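Local coordinates for protein pantothenate synthetase (Francisella tularensis subsp. tularensis, PDB 3N8H) that probably condenses pantoate with beta-alanine at the expense of ATP, by way of a pantoyl-adenylate intermediate, to make pantothenate, at residues 42-50 / 144-152. Sequence-based numbering, arbitrary orientation.
With AMP (adenosine monophosphate), chain D.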
ATOM      1  N   LEU A  42      26.754  -0.320  -1.780  1.00 29.61           N
ATOM      2  CA  LEU A  42      25.618   0.483  -1.324  1.00 32.68           C
ATOM      3  C   LEU A  42      25.835   0.940   0.122  1.00 37.31           C
ATOM      4  O   LEU A  42      25.595   2.106   0.480  1.00 38.37           O
ATOM      5  CB  LEU A  42      24.301  -0.274  -1.451  1.00 32.85           C
ATOM      6  CG  LEU A  42      23.538  -0.210  -2.790  1.00 36.42           C
ATOM      7  CD1 LEU A  42      24.415  -0.582  -3.974  1.00 34.50           C
ATOM      8  CD2 LEU A  42      22.324  -1.115  -2.748  1.00 31.48           C
ATOM      9  N   ILE A  43      26.283   0.019   0.952  1.00 30.61           N
ATOM     10  CA  ILE A  43      26.549   0.353   2.356  1.00 30.62           C
ATOM     11  C   ILE A  43      27.579   1.457   2.511  1.00 31.51           C
ATOM     12  O   ILE A  43      27.384   2.377   3.300  1.00 39.64           O
ATOM     13  CB  ILE A  43      26.925  -0.874   3.163  1.00 32.07           C
ATOM     14  CG1 ILE A  43      25.681  -1.756   3.309  1.00 33.80           C
ATOM     15  CG2 ILE A  43      27.401  -0.469   4.568  1.00 31.78           C
ATOM     16  CD1 ILE A  43      26.009  -3.243   3.422  1.00 37.94           C
ATOM     17  N   LYS A  44      28.653   1.377   1.732  1.00 33.87           N
ATOM     18  CA  LYS A  44      29.697   2.393   1.756  1.00 36.64           C
ATOM     19  C   LYS A  44      29.173   3.757   1.310  1.00 35.49           C
ATOM     20  O   LYS A  44      29.504   4.785   1.892  1.00 38.72           O
ATOM     21  CB  LYS A  44      30.877   1.953   0.900  1.00 45.29           C
ATOM     22  CG  LYS A  44      31.741   0.907   1.567  1.00 44.56           C
ATOM     23  CD  LYS A  44      32.895   0.495   0.684  1.00 43.72           C
ATOM     24  CE  LYS A  44      33.933  -0.272   1.493  1.00 49.87           C
ATOM     25  NZ  LYS A  44      34.897  -0.943   0.572  1.00 55.86           N
ATOM     26  N   LYS A  45      28.338   3.758   0.282  1.00 34.90           N
ATOM     27  CA  LYS A  45      27.727   4.991  -0.153  1.00 35.69           C
ATOM     28  C   LYS A  45      26.857   5.604   0.954  1.00 39.11           C
ATOM     29  O   LYS A  45      26.987   6.793   1.274  1.00 42.86           O
ATOM     30  CB  LYS A  45      26.905   4.750  -1.417  1.00 39.32           C
ATOM     31  CG  LYS A  45      26.379   6.020  -2.056  1.00 40.96           C
ATOM     32  CD  LYS A  45      27.506   6.864  -2.650  1.00 52.46           C
ATOM     33  CE  LYS A  45      26.962   8.177  -3.220  1.00 62.26           C
ATOM     34  NZ  LYS A  45      28.013   9.233  -3.365  1.00 66.06           N
ATOM     35  N   ALA A  46      25.955   4.801   1.522  1.00 30.21           N
ATOM     36  CA  ALA A  46      25.153   5.230   2.656  1.00 31.82           C
ATOM     37  C   ALA A  46      26.028   5.780   3.798  1.00 39.10           C
ATOM     38  O   ALA A  46      25.718   6.834   4.383  1.00 40.56           O
ATOM     39  CB  ALA A  46      24.252   4.102   3.147  1.00 28.91           C
ATOM     40  N   LYS A  47      27.139   5.110   4.093  1.00 33.64           N
ATOM     41  CA  LYS A  47      27.978   5.548   5.219  1.00 43.50           C
ATOM     42  C   LYS A  47      28.623   6.902   4.946  1.00 53.81           C
ATOM     43  O   LYS A  47      28.761   7.724   5.853  1.00 52.97           O
ATOM     44  CB  LYS A  47      29.056   4.515   5.580  1.00 42.87           C
ATOM     45  CG  LYS A  47      28.557   3.321   6.384  1.00 47.85           C
ATOM     46  CD  LYS A  47      28.320   3.664   7.869  1.00 50.11           C
ATOM     47  CE  LYS A  47      29.625   3.907   8.623  1.00 54.38           C
ATOM     48  NZ  LYS A  47      29.365   4.114  10.088  1.00 51.87           N
ATOM     49  N   SER A  48      29.004   7.138   3.692  1.00 44.76           N
ATOM     50  CA  SER A  48      29.652   8.393   3.330  1.00 46.19           C
ATOM     51  C   SER A  48      28.663   9.562   3.314  1.00 49.99           C
ATOM     52  O   SER A  48      29.080  10.712   3.172  1.00 51.21           O
ATOM     53  CB  SER A  48      30.274   8.280   1.949  1.00 44.58           C
ATOM     54  OG  SER A  48      29.254   8.314   0.966  1.00 46.68           O
ATOM     55  N   GLU A  49      27.368   9.262   3.456  1.00 45.61           N
ATOM     56  CA  GLU A  49      26.301  10.238   3.240  1.00 50.39           C
ATOM     57  C   GLU A  49      25.341  10.422   4.429  1.00 54.15           C
ATOM     58  O   GLU A  49      24.427  11.250   4.370  1.00 52.36           O
ATOM     59  CB  GLU A  49      25.482   9.859   1.985  1.00 45.13           C
ATOM     60  CG  GLU A  49      26.080  10.370   0.694  1.00 51.86           C
ATOM     61  CD  GLU A  49      25.176  10.147  -0.503  1.00 54.89           C
ATOM     62  OE1 GLU A  49      24.082   9.575  -0.329  1.00 47.42           O
ATOM     63  OE2 GLU A  49      25.563  10.533  -1.625  1.00 68.36           O
ATOM     64  N   ASN A  50      25.532   9.651   5.494  1.00 51.33           N
ATOM     65  CA  ASN A  50      24.581   9.656   6.607  1.00 45.46           C
ATOM     66  C   ASN A  50      25.263   9.489   7.965  1.00 49.96           C
ATOM     67  O   ASN A  50      26.394   9.020   8.038  1.00 51.83           O
ATOM     68  CB  ASN A  50      23.539   8.549   6.426  1.00 34.54           C
ATOM     69  CG  ASN A  50      22.693   8.727   5.163  1.00 41.50           C
ATOM     70  OD1 ASN A  50      21.619   9.356   5.183  1.00 32.77           O
ATOM     71  ND2 ASN A  50      23.151   8.145   4.071  1.00 38.12           N
ATOM     72  N   PRO A 144      13.588   6.298   6.855  1.00 38.46           N
ATOM     73  CA  PRO A 144      14.916   6.839   6.612  1.00 37.73           C
ATOM     74  C   PRO A 144      14.836   8.133   5.826  1.00 38.51           C
ATOM     75  O   PRO A 144      13.815   8.427   5.200  1.00 36.86           O
ATOM     76  CB  PRO A 144      15.573   5.753   5.747  1.00 32.84           C
ATOM     77  CG  PRO A 144      14.408   5.192   4.962  1.00 35.56           C
ATOM     78  CD  PRO A 144      13.251   5.204   5.925  1.00 41.63           C
ATOM     79  N   ASN A 145      15.934   8.879   5.843  1.00 43.24           N
ATOM     80  CA  ASN A 145      16.098  10.054   5.006  1.00 44.39           C
ATOM     81  C   ASN A 145      16.530   9.665   3.598  1.00 47.42           C
ATOM     82  O   ASN A 145      16.095  10.286   2.608  1.00 41.00           O
ATOM     83  CB  ASN A 145      17.150  10.980   5.610  1.00 40.40           C
ATOM     84  CG  ASN A 145      16.754  11.497   6.968  1.00 47.55           C
ATOM     85  OD1 ASN A 145      17.348  11.131   7.992  1.00 43.77           O
ATOM     86  ND2 ASN A 145      15.744  12.359   6.993  1.00 48.85           N
ATOM     87  N   ASN A 146      17.392   8.642   3.520  1.00 33.67           N
ATOM     88  CA  ASN A 146      17.978   8.205   2.257  1.00 35.35           C
ATOM     89  C   ASN A 146      17.892   6.701   2.024  1.00 39.28           C
ATOM     90  O   ASN A 146      18.253   5.903   2.891  1.00 35.71           O
ATOM     91  CB  ASN A 146      19.439   8.636   2.150  1.00 34.27           C
ATOM     92  CG  ASN A 146      19.596  10.152   2.144  1.00 40.60           C
ATOM     93  OD1 ASN A 146      19.062  10.844   1.281  1.00 37.59           O
ATOM     94  ND2 ASN A 146      20.322  10.662   3.112  1.00 30.71           N
ATOM     95  N   LEU A 147      17.430   6.331   0.835  1.00 31.40           N
ATOM     96  CA  LEU A 147      17.298   4.921   0.457  1.00 32.56           C
ATOM     97  C   LEU A 147      18.285   4.590  -0.665  1.00 38.06           C
ATOM     98  O   LEU A 147      18.313   5.277  -1.675  1.00 35.46           O
ATOM     99  CB  LEU A 147      15.871   4.620  -0.037  1.00 30.84           C
ATOM    100  CG  LEU A 147      15.583   3.173  -0.475  1.00 31.61           C
ATOM    101  CD1 LEU A 147      15.848   2.202   0.662  1.00 32.25           C
ATOM    102  CD2 LEU A 147      14.123   3.003  -1.036  1.00 35.85           C
ATOM    103  N   TYR A 148      19.058   3.518  -0.494  1.00 32.71           N
ATOM    104  CA  TYR A 148      20.089   3.130  -1.477  1.00 30.26           C
ATOM    105  C   TYR A 148      19.686   1.842  -2.205  1.00 32.63           C
ATOM    106  O   TYR A 148      19.387   0.830  -1.568  1.00 30.27           O
ATOM    107  CB  TYR A 148      21.483   3.016  -0.789  1.00 33.26           C
ATOM    108  CG  TYR A 148      21.866   4.362  -0.208  1.00 32.41           C
ATOM    109  CD1 TYR A 148      22.648   5.249  -0.920  1.00 30.90           C
ATOM    110  CD2 TYR A 148      21.340   4.780   0.992  1.00 33.88           C
ATOM    111  CE1 TYR A 148      22.934   6.521  -0.430  1.00 33.70           C
ATOM    112  CE2 TYR A 148      21.622   6.033   1.493  1.00 36.45           C
ATOM    113  CZ  TYR A 148      22.409   6.903   0.784  1.00 35.44           C
ATOM    114  OH  TYR A 148      22.677   8.155   1.325  1.00 38.14           O
ATOM    115  N   LEU A 149      19.643   1.928  -3.541  1.00 31.11           N
ATOM    116  CA  LEU A 149      19.188   0.852  -4.409  1.00 32.98           C
ATOM    117  C   LEU A 149      20.202   0.647  -5.531  1.00 37.71           C
ATOM    118  O   LEU A 149      20.830   1.610  -5.988  1.00 32.91           O
ATOM    119  CB  LEU A 149      17.816   1.190  -5.031  1.00 28.02           C
ATOM    120  CG  LEU A 149      16.585   1.428  -4.143  1.00 28.21           C
ATOM    121  CD1 LEU A 149      15.382   1.790  -5.000  1.00 38.41           C
ATOM    122  CD2 LEU A 149      16.282   0.190  -3.289  1.00 29.39           C
ATOM    123  N   GLY A 150      20.356  -0.601  -5.981  1.00 27.51           N
ATOM    124  CA  GLY A 150      21.260  -0.902  -7.072  1.00 20.52           C
ATOM    125  C   GLY A 150      20.558  -0.752  -8.426  1.00 31.87           C
ATOM    126  O   GLY A 150      19.406  -1.157  -8.612  1.00 29.15           O
ATOM    127  N   GLU A 151      21.260  -0.152  -9.377  1.00 38.17           N
ATOM    128  CA  GLU A 151      20.760  -0.024 -10.742  1.00 41.72           C
ATOM    129  C   GLU A 151      20.465  -1.386 -11.411  1.00 38.01           C
ATOM    130  O   GLU A 151      19.629  -1.495 -12.329  1.00 35.61           O
ATOM    131  CB  GLU A 151      21.788   0.753 -11.559  1.00 49.40           C
ATOM    132  CG  GLU A 151      21.446   0.910 -13.014  1.00 46.61           C
ATOM    133  CD  GLU A 151      22.585   1.530 -13.778  1.00 51.99           C
ATOM    134  OE1 GLU A 151      23.334   0.781 -14.439  1.00 53.78           O
ATOM    135  OE2 GLU A 151      22.737   2.767 -13.694  1.00 53.40           O
ATOM    136  N   LYS A 152      21.145  -2.429 -10.958  1.00 35.38           N
ATOM    137  CA  LYS A 152      20.968  -3.746 -11.577  1.00 35.93           C
ATOM    138  C   LYS A 152      19.510  -4.187 -11.620  1.00 37.57           C
ATOM    139  O   LYS A 152      19.074  -4.831 -12.573  1.00 34.83           O
ATOM    140  CB  LYS A 152      21.776  -4.802 -10.832  1.00 33.53           C
ATOM    141  CG  LYS A 152      21.895  -6.101 -11.621  1.00 39.25           C
ATOM    142  CD  LYS A 152      22.555  -7.182 -10.810  1.00 43.47           C
ATOM    143  CE  LYS A 152      21.534  -7.937 -10.027  1.00 47.72           C
ATOM    144  NZ  LYS A 152      22.184  -8.594  -8.868  1.00 49.58           N
TER
HETATM  145  P   AMP D 270      19.016  -8.212  -3.081  1.00 34.80           P
HETATM  146  O1P AMP D 270      19.648  -8.534  -1.730  1.00 34.28           O
HETATM  147  O2P AMP D 270      19.557  -8.955  -4.264  1.00 33.22           O
HETATM  148  O3P AMP D 270      17.532  -8.188  -3.041  1.00 44.16           O
HETATM  149  O5' AMP D 270      19.584  -6.723  -3.386  1.00 28.96           O
HETATM  150  C5' AMP D 270      19.582  -5.685  -2.405  1.00 31.25           C
HETATM  151  C4' AMP D 270      20.010  -4.379  -3.030  1.00 32.67           C
HETATM  152  O4' AMP D 270      21.372  -4.525  -3.543  1.00 29.73           O
HETATM  153  C3' AMP D 270      19.136  -3.929  -4.214  1.00 28.33           C
HETATM  154  O3' AMP D 270      19.059  -2.493  -4.241  1.00 29.21           O
HETATM  155  C2' AMP D 270      19.942  -4.423  -5.409  1.00 24.27           C
HETATM  156  O2' AMP D 270      19.679  -3.781  -6.647  1.00 35.35           O
HETATM  157  C1' AMP D 270      21.371  -4.191  -4.923  1.00 24.13           C
HETATM  158  N9  AMP D 270      22.354  -4.981  -5.672  1.00 32.74           N
HETATM  159  C8  AMP D 270      22.293  -6.313  -5.902  1.00 29.70           C
HETATM  160  N7  AMP D 270      23.349  -6.713  -6.665  1.00 31.01           N
HETATM  161  C5  AMP D 270      24.085  -5.610  -6.953  1.00 24.77           C
HETATM  162  C6  AMP D 270      25.322  -5.334  -7.715  1.00 25.02           C
HETATM  163  N6  AMP D 270      25.955  -6.343  -8.335  1.00 25.62           N
HETATM  164  N1  AMP D 270      25.783  -4.072  -7.778  1.00 28.68           N
HETATM  165  C2  AMP D 270      25.106  -3.071  -7.166  1.00 30.06           C
HETATM  166  N3  AMP D 270      23.977  -3.245  -6.447  1.00 35.69           N
HETATM  167  C4  AMP D 270      23.424  -4.477  -6.300  1.00 28.48           C
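Helix 42-49 packs against strand 146-150 with their axes 8.7 Å apart at closest approach and running nearly antiparallel, at 155°, and Leu42 and Tyr148 have the nearest CA atoms. The Tyr148 ring lies against the helix. Ala46 CB sits over one face, 3.9 Å from the ring centroid in a CH-pi contact, while the Lys45 chain, with CG anti to the backbone N (chi1 -172°), puts CG beside Tyr148 CE1 and crosses that side chain at about a right angle. The phenol oxygen is gripped twice: Tyr148 OH donates to the anti lone pair of Glu49 OE1 at 2.6 Å, and accepts from Asn50 ND2 at 2.8 Å. Glu49 OE2 makes a salt bridge with Lys45 NZ. The Asn50 amide, perpendicular to the ring, has its rotation fixed, since ND2 also donates to Ala46 O and OD1 takes a nearly straight bond (166°) from Asn146 ND2. Toward the other end, Leu42 CD2 lies 3.7 Å from Tyr148 O and 3.6 Å from AMP O4', and Gly150 N donates to AMP O3' at 2.9 Å. Such packing of a helix on a parallel sheet, with the nucleotide at the strand's C-terminal end, is characteristic of the Rossmann-like HUP nucleotide-binding fold.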